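Local atomic coordinates of glycerol dehydrogenase (Bacillus coagulans, PDB entry 6CSJ), a protein that catalyses the NAD-dependent oxidation of glycerol and probably related polyols, and in this double mutant has acquired D-lactate dehydrogenase activity. Residues M1-S9 with A191-A199; E319-C330 with V343-V353. The protein carries 2 engineered substitutions. All coordinates share one frame; numbering follows the deposited sequence.

In the fold
From the N terminus, segment 1-9 runs up to the edge strand 10-14 of the parallel six-stranded sheet, and contact 1 pairs it with 191-199, closing a loop of 181 residues. That loop holds every strand of the chain, so contact 1 ties the entry to the sheet to the start of helix 197-221 in the helical half. Contact 2 opens only later: 319-330 meets 343-353 across 12 residues without helix or strand, packing two consecutive helices near the C terminus. The two loops follow in series, neither nested nor crossed. The centres of contact 1 and contact 2 lie about 31 Å apart. The nearest atoms of contact 1 and contact 2 are about 17 Å apart, without touching.

Contact 1: residues M1-S9 with A191-A199; sequences MTKIITSPS and AGGRVTEAA
Arg194 directs its guanidinium at the carbonyl of Met1: Arg194 NH2 donates to Met1 O over 3.2 Å at an N-H...O angle of 166°. The oxygen lies near the guanidinium plane, whereas the donor stands above the carbonyl plane of Met1, off its lone pairs. A bend at chi3 (-59°) brings the group there, while NH1 bonds to Asn186 OD1, a second hold on its rotation. The side chains of Lys3 and Arg194 cross obliquely, and Lys3 NZ comes 4.3 Å from Arg194 NH2, a pair of like charges. The backbones of Lys3 and Arg194 form a single beta bridge: Arg194 N donates to Thr2 O at 2.9 Å, and Ile4 N returns a weak bond to Arg194 O. Gly193 lies close by, its CA 3.5 Å from Thr2 O, which leaves little room there for a CB. Ile4 lies over the turn at Ala191-Gly193, its CG2 3.5 Å from Ala191 O, and Thr6 CG2 meets Ala191 CB at 3.6 Å. Ile5 crosses Thr196 at about a right angle and sets CD1 3.8 Å from Ala198 CB. Thr196 OG1 accepts from Ala199 N as the N-cap, and one water links Ile4 O to Thr196 N. In the fold, Thr196 caps the start of helix 197-221, Ile5 also rests on Ile243 of helix 228-248, Val195 faces helix 175-185, and the N-terminal segment leads on into edge strand 10-14.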
loop_
_atom_site.group_PDB
_atom_site.type_symbol
_atom_site.label_atom_id
_atom_site.label_comp_id
_atom_site.label_asym_id
_atom_site.label_seq_id
_atom_site.Cartn_x
_atom_site.Cartn_y
_atom_site.Cartn_z
ATOM N N MET A 1 6.979 10.365 -25.150
ATOM C CA MET A 1 8.151 9.432 -25.150
ATOM C C MET A 1 9.029 9.422 -23.866
ATOM O O MET A 1 9.968 8.642 -23.774
ATOM C CB MET A 1 9.023 9.701 -26.399
ATOM C CG MET A 1 8.550 8.932 -27.644
ATOM S SD MET A 1 9.319 9.268 -29.259
ATOM C CE MET A 1 11.082 9.305 -29.010
ATOM N N THR A 2 8.714 10.262 -22.885
ATOM C CA THR A 2 9.475 10.362 -21.643
ATOM C C THR A 2 9.216 9.183 -20.699
ATOM O O THR A 2 8.072 8.756 -20.524
ATOM C CB THR A 2 9.131 11.680 -20.904
ATOM O OG1 THR A 2 9.365 12.780 -21.777
ATOM C CG2 THR A 2 9.985 11.882 -19.638
ATOM N N LYS A 3 10.289 8.681 -20.083
ATOM C CA LYS A 3 10.200 7.654 -19.028
ATOM C C LYS A 3 10.564 8.319 -17.695
ATOM O O LYS A 3 11.512 9.115 -17.631
ATOM C CB LYS A 3 11.144 6.484 -19.301
ATOM C CG LYS A 3 10.874 5.725 -20.613
ATOM C CD LYS A 3 12.097 4.955 -21.132
ATOM C CE LYS A 3 12.487 5.217 -22.624
ATOM N NZ LYS A 3 12.746 6.692 -22.765
ATOM N N ILE A 4 9.792 8.013 -16.648
ATOM C CA ILE A 4 10.032 8.554 -15.313
ATOM C C ILE A 4 9.978 7.426 -14.285
ATOM O O ILE A 4 9.097 6.558 -14.339
ATOM C CB ILE A 4 9.006 9.656 -14.923
ATOM C CG1 ILE A 4 8.990 10.785 -15.970
ATOM C CG2 ILE A 4 9.327 10.228 -13.539
ATOM C CD1 ILE A 4 7.912 11.835 -15.743
ATOM N N ILE A 5 10.934 7.451 -13.354
ATOM C CA ILE A 5 10.873 6.637 -12.129
ATOM C C ILE A 5 11.068 7.604 -10.969
ATOM O O ILE A 5 11.943 8.476 -11.013
ATOM C CB ILE A 5 11.899 5.466 -12.102
ATOM C CG1 ILE A 5 11.709 4.603 -10.842
ATOM C CG2 ILE A 5 13.347 5.941 -12.204
ATOM C CD1 ILE A 5 12.462 3.285 -10.881
ATOM N N THR A 6 10.205 7.470 -9.967
ATOM C CA THR A 6 10.243 8.294 -8.773
ATOM C C THR A 6 10.463 7.416 -7.549
ATOM O O THR A 6 10.151 6.226 -7.564
ATOM C CB THR A 6 8.944 9.087 -8.582
ATOM O OG1 THR A 6 7.886 8.188 -8.250
ATOM C CG2 THR A 6 8.587 9.852 -9.834
ATOM N N SER A 7 10.982 8.029 -6.486
ATOM C CA SER A 7 11.351 7.296 -5.282
ATOM C C SER A 7 11.408 8.216 -4.067
ATOM O O SER A 7 11.651 9.427 -4.203
ATOM C CB SER A 7 12.731 6.648 -5.505
ATOM O OG SER A 7 13.238 6.000 -4.350
ATOM N N PRO A 8 11.206 7.640 -2.864
ATOM C CA PRO A 8 11.702 8.323 -1.672
ATOM C C PRO A 8 13.188 8.568 -1.807
ATOM O O PRO A 8 13.868 7.837 -2.513
ATOM C CB PRO A 8 11.437 7.325 -0.541
ATOM C CG PRO A 8 10.395 6.405 -1.066
ATOM C CD PRO A 8 10.575 6.348 -2.546
ATOM N N SER A 9 13.686 9.617 -1.168
ATOM C CA SER A 9 15.109 9.929 -1.225
ATOM C C SER A 9 15.927 8.852 -0.503
ATOM O O SER A 9 17.039 8.542 -0.921
ATOM C CB SER A 9 15.399 11.308 -0.649
ATOM O OG SER A 9 16.752 11.646 -0.912
ATOM N N ALA A 191 3.833 8.109 -11.752
ATOM C CA ALA A 191 5.055 8.916 -11.831
ATOM C C ALA A 191 5.077 9.892 -13.018
ATOM O O ALA A 191 5.943 10.764 -13.067
ATOM C CB ALA A 191 6.282 8.015 -11.875
ATOM N N GLY A 192 4.179 9.707 -13.995
ATOM C CA GLY A 192 3.918 10.714 -15.031
ATOM C C GLY A 192 4.520 10.466 -16.406
ATOM O O GLY A 192 4.411 11.317 -17.291
ATOM N N GLY A 193 5.164 9.318 -16.597
ATOM C CA GLY A 193 5.716 8.955 -17.895
ATOM C C GLY A 193 5.475 7.495 -18.206
ATOM O O GLY A 193 4.692 6.818 -17.522
ATOM N N ARG A 194 6.179 7.012 -19.218
ATOM C CA ARG A 194 6.206 5.587 -19.533
ATOM C C ARG A 194 7.136 4.827 -18.569
ATOM O O ARG A 194 7.865 5.433 -17.769
ATOM C CB ARG A 194 6.577 5.377 -21.017
ATOM C CG ARG A 194 5.545 5.990 -21.953
ATOM C CD ARG A 194 5.745 5.591 -23.405
ATOM N NE ARG A 194 7.065 5.988 -23.877
ATOM C CZ ARG A 194 7.960 5.210 -24.504
ATOM N NH1 ARG A 194 7.706 3.944 -24.833
ATOM N NH2 ARG A 194 9.132 5.743 -24.871
ATOM N N VAL A 195 7.089 3.500 -18.662
ATOM C CA VAL A 195 7.703 2.618 -17.671
ATOM C C VAL A 195 9.192 2.396 -17.947
ATOM O O VAL A 195 9.573 1.960 -19.023
ATOM C CB VAL A 195 6.969 1.266 -17.592
ATOM C CG1 VAL A 195 7.636 0.333 -16.582
ATOM C CG2 VAL A 195 5.496 1.467 -17.236
ATOM N N THR A 196 10.024 2.701 -16.947
ATOM C CA THR A 196 11.463 2.407 -16.996
ATOM C C THR A 196 11.731 0.905 -16.858
ATOM O O THR A 196 10.904 0.159 -16.313
ATOM C CB THR A 196 12.235 3.118 -15.862
ATOM O OG1 THR A 196 11.690 2.736 -14.581
ATOM C CG2 THR A 196 12.164 4.632 -16.027
ATOM N N GLU A 197 12.903 0.481 -17.327
ATOM C CA GLU A 197 13.381 -0.876 -17.088
ATOM C C GLU A 197 13.584 -1.152 -15.588
ATOM O O GLU A 197 13.273 -2.252 -15.103
ATOM C CB GLU A 197 14.677 -1.137 -17.864
ATOM C CG GLU A 197 14.523 -1.099 -19.384
ATOM C CD GLU A 197 13.374 -1.978 -19.896
ATOM O OE1 GLU A 197 13.235 -3.141 -19.451
ATOM O OE2 GLU A 197 12.581 -1.494 -20.734
ATOM N N ALA A 198 14.068 -0.141 -14.853
ATOM C CA ALA A 198 14.220 -0.244 -13.399
ATOM C C ALA A 198 12.900 -0.606 -12.699
ATOM O O ALA A 198 12.870 -1.515 -11.872
ATOM C CB ALA A 198 14.787 1.042 -12.824
ATOM N N ALA A 199 11.813 0.075 -13.050
ATOM C CA ALA A 199 10.529 -0.145 -12.365
ATOM C C ALA A 199 9.919 -1.522 -12.628
ATOM O O ALA A 199 9.388 -2.158 -11.709
ATOM C CB ALA A 199 9.533 0.951 -12.733
HETATM O O HOH W 1 9.261 3.890 -14.366
HETATM O O HOH W 2 6.797 6.544 -15.589
#

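Contact 2: residues E319-C330 with V343-V353; sequences EEKLRKVAELSC and VTPDLVYAAIV
Val325 O, on the helix face where Val325 CG1 meets Ile352 CD1, takes two hydrogen bonds from Ser329. Ser329 OG donates to it at 2.7 Å, from above the carbonyl plane, and the helical N-H of Ser329 arrives from the opposite face. This folds the serine hydroxyl back onto its own helix, and Ser329 CB is left against Val348 CG1. The salt bridge across the two helices runs from Arg323 NH1 to Asp346 OD1, 3.0 Å long, with the carboxylate turned steeply against the guanidinium. Arg323 NH2 bonds at 3.3 Å to Glu319 OE2, on the anti side of that carboxylate, so two acids hold the guanidinium in place. Held so, it lies flat on Tyr349, planes 12° apart, with CZ over the ring centre at 4.0 Å from the centroid, a cation-pi stack. The other face of the ring is met toward its rim by Val353 CG2, one helical turn on.

Helix 319-329 and the first turns of helix 345-365 belong to the helical half of this iron-containing alcohol dehydrogenase fold. The axes of segments 319-329 and 345-353 approach to 8.3 Å at an angle of 120°, and Tyr349 is a knob in the hole made by Glu319, Leu322, Arg323 and Ala326. With CG anti to the backbone N (chi1 -178°), the ring extends across the neighbouring helix until OH lies 3.6 Å from Glu319 CG. Replacing Tyr349 by an alanine would probably leave the guanidinium of Arg323 without its stacking surface and the hole partly unfilled. Nearer the loop, Ala326 CB packs on Pro345 O at 3.4 Å, and Cys330 SG touches Val348 CG2 at 3.5 Å. Ile256 of helix 252-259 touches Ser329, Val348 and Ile352.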
loop_
_atom_site.group_PDB
_atom_site.type_symbol
_atom_site.label_atom_id
_atom_site.label_comp_id
_atom_site.label_asym_id
_atom_site.label_seq_id
_atom_site.Cartn_x
_atom_site.Cartn_y
_atom_site.Cartn_z
ATOM N N GLU A 319 -26.324 -10.995 -9.699
ATOM C CA GLU A 319 -25.981 -10.437 -11.008
ATOM C C GLU A 319 -26.020 -8.913 -11.027
ATOM O O GLU A 319 -25.109 -8.277 -11.541
ATOM C CB GLU A 319 -26.866 -11.013 -12.129
ATOM C CG GLU A 319 -26.685 -10.308 -13.480
ATOM C CD GLU A 319 -27.258 -11.072 -14.664
ATOM O OE1 GLU A 319 -28.057 -12.010 -14.467
ATOM O OE2 GLU A 319 -26.927 -10.714 -15.811
ATOM N N GLU A 320 -27.072 -8.329 -10.460
ATOM C CA GLU A 320 -27.249 -6.871 -10.470
ATOM C C GLU A 320 -26.093 -6.166 -9.741
ATOM O O GLU A 320 -25.540 -5.180 -10.243
ATOM C CB GLU A 320 -28.594 -6.487 -9.853
ATOM C CG GLU A 320 -28.994 -5.027 -10.059
ATOM C CD GLU A 320 -30.448 -4.763 -9.675
ATOM O OE1 GLU A 320 -30.844 -5.120 -8.546
ATOM O OE2 GLU A 320 -31.214 -4.193 -10.494
ATOM N N LYS A 321 -25.727 -6.689 -8.573
ATOM C CA LYS A 321 -24.635 -6.130 -7.779
ATOM C C LYS A 321 -23.288 -6.267 -8.487
ATOM O O LYS A 321 -22.499 -5.314 -8.541
ATOM C CB LYS A 321 -24.563 -6.809 -6.408
ATOM C CG LYS A 321 -25.754 -6.547 -5.497
ATOM C CD LYS A 321 -25.682 -5.209 -4.780
ATOM C CE LYS A 321 -26.926 -5.025 -3.943
ATOM N NZ LYS A 321 -27.133 -6.097 -2.916
ATOM N N LEU A 322 -23.031 -7.454 -9.037
ATOM C CA LEU A 322 -21.771 -7.710 -9.742
ATOM C C LEU A 322 -21.622 -6.897 -11.024
ATOM O O LEU A 322 -20.510 -6.518 -11.368
ATOM C CB LEU A 322 -21.585 -9.215 -9.984
ATOM C CG LEU A 322 -21.256 -10.000 -8.706
ATOM C CD1 LEU A 322 -21.396 -11.491 -8.924
ATOM C CD2 LEU A 322 -19.856 -9.675 -8.222
ATOM N N ARG A 323 -22.733 -6.599 -11.706
ATOM C CA ARG A 323 -22.725 -5.644 -12.834
ATOM C C ARG A 323 -22.262 -4.263 -12.377
ATOM O O ARG A 323 -21.482 -3.607 -13.072
ATOM C CB ARG A 323 -24.115 -5.490 -13.471
ATOM C CG ARG A 323 -24.667 -6.719 -14.162
ATOM C CD ARG A 323 -24.327 -6.790 -15.628
ATOM N NE ARG A 323 -24.563 -8.145 -16.139
ATOM C CZ ARG A 323 -23.968 -8.694 -17.201
ATOM N NH1 ARG A 323 -23.063 -8.021 -17.924
ATOM N NH2 ARG A 323 -24.281 -9.941 -17.540
ATOM N N LYS A 324 -22.768 -3.815 -11.225
ATOM C CA LYS A 324 -22.379 -2.510 -10.673
ATOM C C LYS A 324 -20.884 -2.481 -10.332
ATOM O O LYS A 324 -20.205 -1.473 -10.601
ATOM C CB LYS A 324 -23.214 -2.140 -9.445
ATOM C CG LYS A 324 -24.676 -1.814 -9.713
ATOM C CD LYS A 324 -25.434 -1.743 -8.381
ATOM C CE LYS A 324 -26.952 -1.946 -8.512
ATOM N NZ LYS A 324 -27.560 -0.758 -9.166
ATOM N N VAL A 325 -20.380 -3.585 -9.769
ATOM C CA VAL A 325 -18.938 -3.741 -9.519
ATOM C C VAL A 325 -18.138 -3.542 -10.819
ATOM O O VAL A 325 -17.164 -2.787 -10.849
ATOM C CB VAL A 325 -18.596 -5.123 -8.900
ATOM C CG1 VAL A 325 -17.090 -5.344 -8.841
ATOM C CG2 VAL A 325 -19.192 -5.275 -7.502
ATOM N N ALA A 326 -18.570 -4.215 -11.881
ATOM C CA ALA A 326 -17.928 -4.111 -13.185
ATOM C C ALA A 326 -18.018 -2.711 -13.784
ATOM O O ALA A 326 -17.038 -2.210 -14.351
ATOM C CB ALA A 326 -18.530 -5.130 -14.146
ATOM N N GLU A 327 -19.193 -2.092 -13.666
ATOM C CA GLU A 327 -19.409 -0.719 -14.159
ATOM C C GLU A 327 -18.516 0.276 -13.433
ATOM O O GLU A 327 -17.844 1.088 -14.085
ATOM C CB GLU A 327 -20.888 -0.303 -14.080
ATOM C CG GLU A 327 -21.653 -0.484 -15.399
ATOM C CD GLU A 327 -23.004 -1.177 -15.240
ATOM O OE1 GLU A 327 -23.764 -0.823 -14.305
ATOM O OE2 GLU A 327 -23.299 -2.078 -16.061
ATOM N N LEU A 328 -18.464 0.183 -12.101
ATOM C CA LEU A 328 -17.596 1.066 -11.318
ATOM C C LEU A 328 -16.112 0.835 -11.636
ATOM O O LEU A 328 -15.339 1.801 -11.681
ATOM C CB LEU A 328 -17.875 0.934 -9.809
ATOM C CG LEU A 328 -17.175 1.919 -8.849
ATOM C CD1 LEU A 328 -17.343 3.382 -9.222
ATOM C CD2 LEU A 328 -17.708 1.675 -7.435
ATOM N N SER A 329 -15.726 -0.420 -11.874
ATOM C CA SER A 329 -14.343 -0.748 -12.271
ATOM C C SER A 329 -13.949 -0.093 -13.593
ATOM O O SER A 329 -12.782 0.220 -13.795
ATOM C CB SER A 329 -14.139 -2.264 -12.388
ATOM O OG SER A 329 -14.490 -2.950 -11.202
ATOM N N CYS A 330 -14.929 0.093 -14.485
ATOM C CA CYS A 330 -14.729 0.702 -15.809
ATOM C C CYS A 330 -15.084 2.198 -15.916
ATOM O O CYS A 330 -15.151 2.724 -17.030
ATOM C CB CYS A 330 -15.530 -0.083 -16.853
ATOM S SG CYS A 330 -15.036 -1.816 -16.990
ATOM N N VAL A 343 -11.483 -2.876 -23.103
ATOM C CA VAL A 343 -12.166 -3.382 -21.924
ATOM C C VAL A 343 -13.586 -2.831 -21.884
ATOM O O VAL A 343 -13.799 -1.658 -22.160
ATOM C CB VAL A 343 -11.439 -2.929 -20.639
ATOM C CG1 VAL A 343 -12.193 -3.405 -19.393
ATOM C CG2 VAL A 343 -9.997 -3.428 -20.654
ATOM N N THR A 344 -14.546 -3.682 -21.526
ATOM C CA THR A 344 -15.943 -3.267 -21.363
ATOM C C THR A 344 -16.468 -3.843 -20.054
ATOM O O THR A 344 -15.904 -4.818 -19.542
ATOM C CB THR A 344 -16.841 -3.810 -22.490
ATOM O OG1 THR A 344 -16.907 -5.235 -22.403
ATOM C CG2 THR A 344 -16.302 -3.431 -23.865
ATOM N N PRO A 345 -17.555 -3.269 -19.517
ATOM C CA PRO A 345 -18.165 -3.842 -18.312
ATOM C C PRO A 345 -18.535 -5.329 -18.411
ATOM O O PRO A 345 -18.334 -6.069 -17.443
ATOM C CB PRO A 345 -19.400 -2.962 -18.098
ATOM C CG PRO A 345 -19.029 -1.645 -18.697
ATOM C CD PRO A 345 -18.073 -1.915 -19.800
ATOM N N ASP A 346 -19.046 -5.759 -19.563
ATOM C CA ASP A 346 -19.338 -7.188 -19.815
ATOM C C ASP A 346 -18.106 -8.061 -19.655
ATOM O O ASP A 346 -18.179 -9.126 -19.073
ATOM C CB ASP A 346 -19.899 -7.409 -21.234
ATOM C CG ASP A 346 -21.365 -7.061 -21.364
ATOM O OD1 ASP A 346 -21.995 -6.629 -20.380
ATOM O OD2 ASP A 346 -21.900 -7.217 -22.475
ATOM N N LEU A 347 -16.983 -7.591 -20.191
ATOM C CA LEU A 347 -15.714 -8.323 -20.157
ATOM C C LEU A 347 -15.170 -8.412 -18.720
ATOM O O LEU A 347 -14.676 -9.470 -18.300
ATOM C CB LEU A 347 -14.706 -7.649 -21.086
ATOM C CG LEU A 347 -13.575 -8.442 -21.738
ATOM C CD1 LEU A 347 -14.028 -9.675 -22.516
ATOM C CD2 LEU A 347 -12.842 -7.491 -22.698
ATOM N N VAL A 348 -15.299 -7.314 -17.970
ATOM C CA VAL A 348 -14.873 -7.266 -16.566
ATOM C C VAL A 348 -15.809 -8.097 -15.664
ATOM O O VAL A 348 -15.337 -8.796 -14.763
ATOM C CB VAL A 348 -14.749 -5.813 -16.053
ATOM C CG1 VAL A 348 -14.390 -5.777 -14.562
ATOM C CG2 VAL A 348 -13.708 -5.063 -16.878
ATOM N N TYR A 349 -17.117 -8.026 -15.910
ATOM C CA TYR A 349 -18.081 -8.924 -15.265
ATOM C C TYR A 349 -17.684 -10.394 -15.463
ATOM O O TYR A 349 -17.656 -11.182 -14.496
ATOM C CB TYR A 349 -19.489 -8.688 -15.814
ATOM C CG TYR A 349 -20.550 -9.556 -15.164
ATOM C CD1 TYR A 349 -21.122 -9.205 -13.949
ATOM C CD2 TYR A 349 -20.985 -10.727 -15.778
ATOM C CE1 TYR A 349 -22.085 -10.002 -13.357
ATOM C CE2 TYR A 349 -21.951 -11.528 -15.194
ATOM C CZ TYR A 349 -22.502 -11.163 -13.985
ATOM O OH TYR A 349 -23.444 -11.974 -13.409
ATOM N N ALA A 350 -17.366 -10.748 -16.711
ATOM C CA ALA A 350 -16.943 -12.110 -17.054
ATOM C C ALA A 350 -15.663 -12.519 -16.317
ATOM O O ALA A 350 -15.571 -13.643 -15.807
ATOM C CB ALA A 350 -16.755 -12.254 -18.557
ATOM N N ALA A 351 -14.692 -11.605 -16.257
ATOM C CA ALA A 351 -13.433 -11.852 -15.530
ATOM C C ALA A 351 -13.641 -12.083 -14.016
ATOM O O ALA A 351 -13.047 -12.992 -13.434
ATOM C CB ALA A 351 -12.449 -10.715 -15.765
ATOM N N ILE A 352 -14.500 -11.278 -13.404
ATOM C CA ILE A 352 -14.760 -11.362 -11.966
ATOM C C ILE A 352 -15.456 -12.676 -11.599
ATOM O O ILE A 352 -15.001 -13.397 -10.700
ATOM C CB ILE A 352 -15.556 -10.120 -11.465
ATOM C CG1 ILE A 352 -14.652 -8.879 -11.551
ATOM C CG2 ILE A 352 -16.059 -10.304 -10.027
ATOM C CD1 ILE A 352 -15.389 -7.556 -11.517
ATOM N N VAL A 353 -16.542 -12.990 -12.294
ATOM C CA VAL A 353 -17.318 -14.194 -11.979
ATOM C C VAL A 353 -16.493 -15.449 -12.293
ATOM O O VAL A 353 -16.542 -16.435 -11.548
ATOM C CB VAL A 353 -18.679 -14.203 -12.710
ATOM C CG1 VAL A 353 -19.415 -15.533 -12.524
ATOM C CG2 VAL A 353 -19.534 -13.055 -12.204
#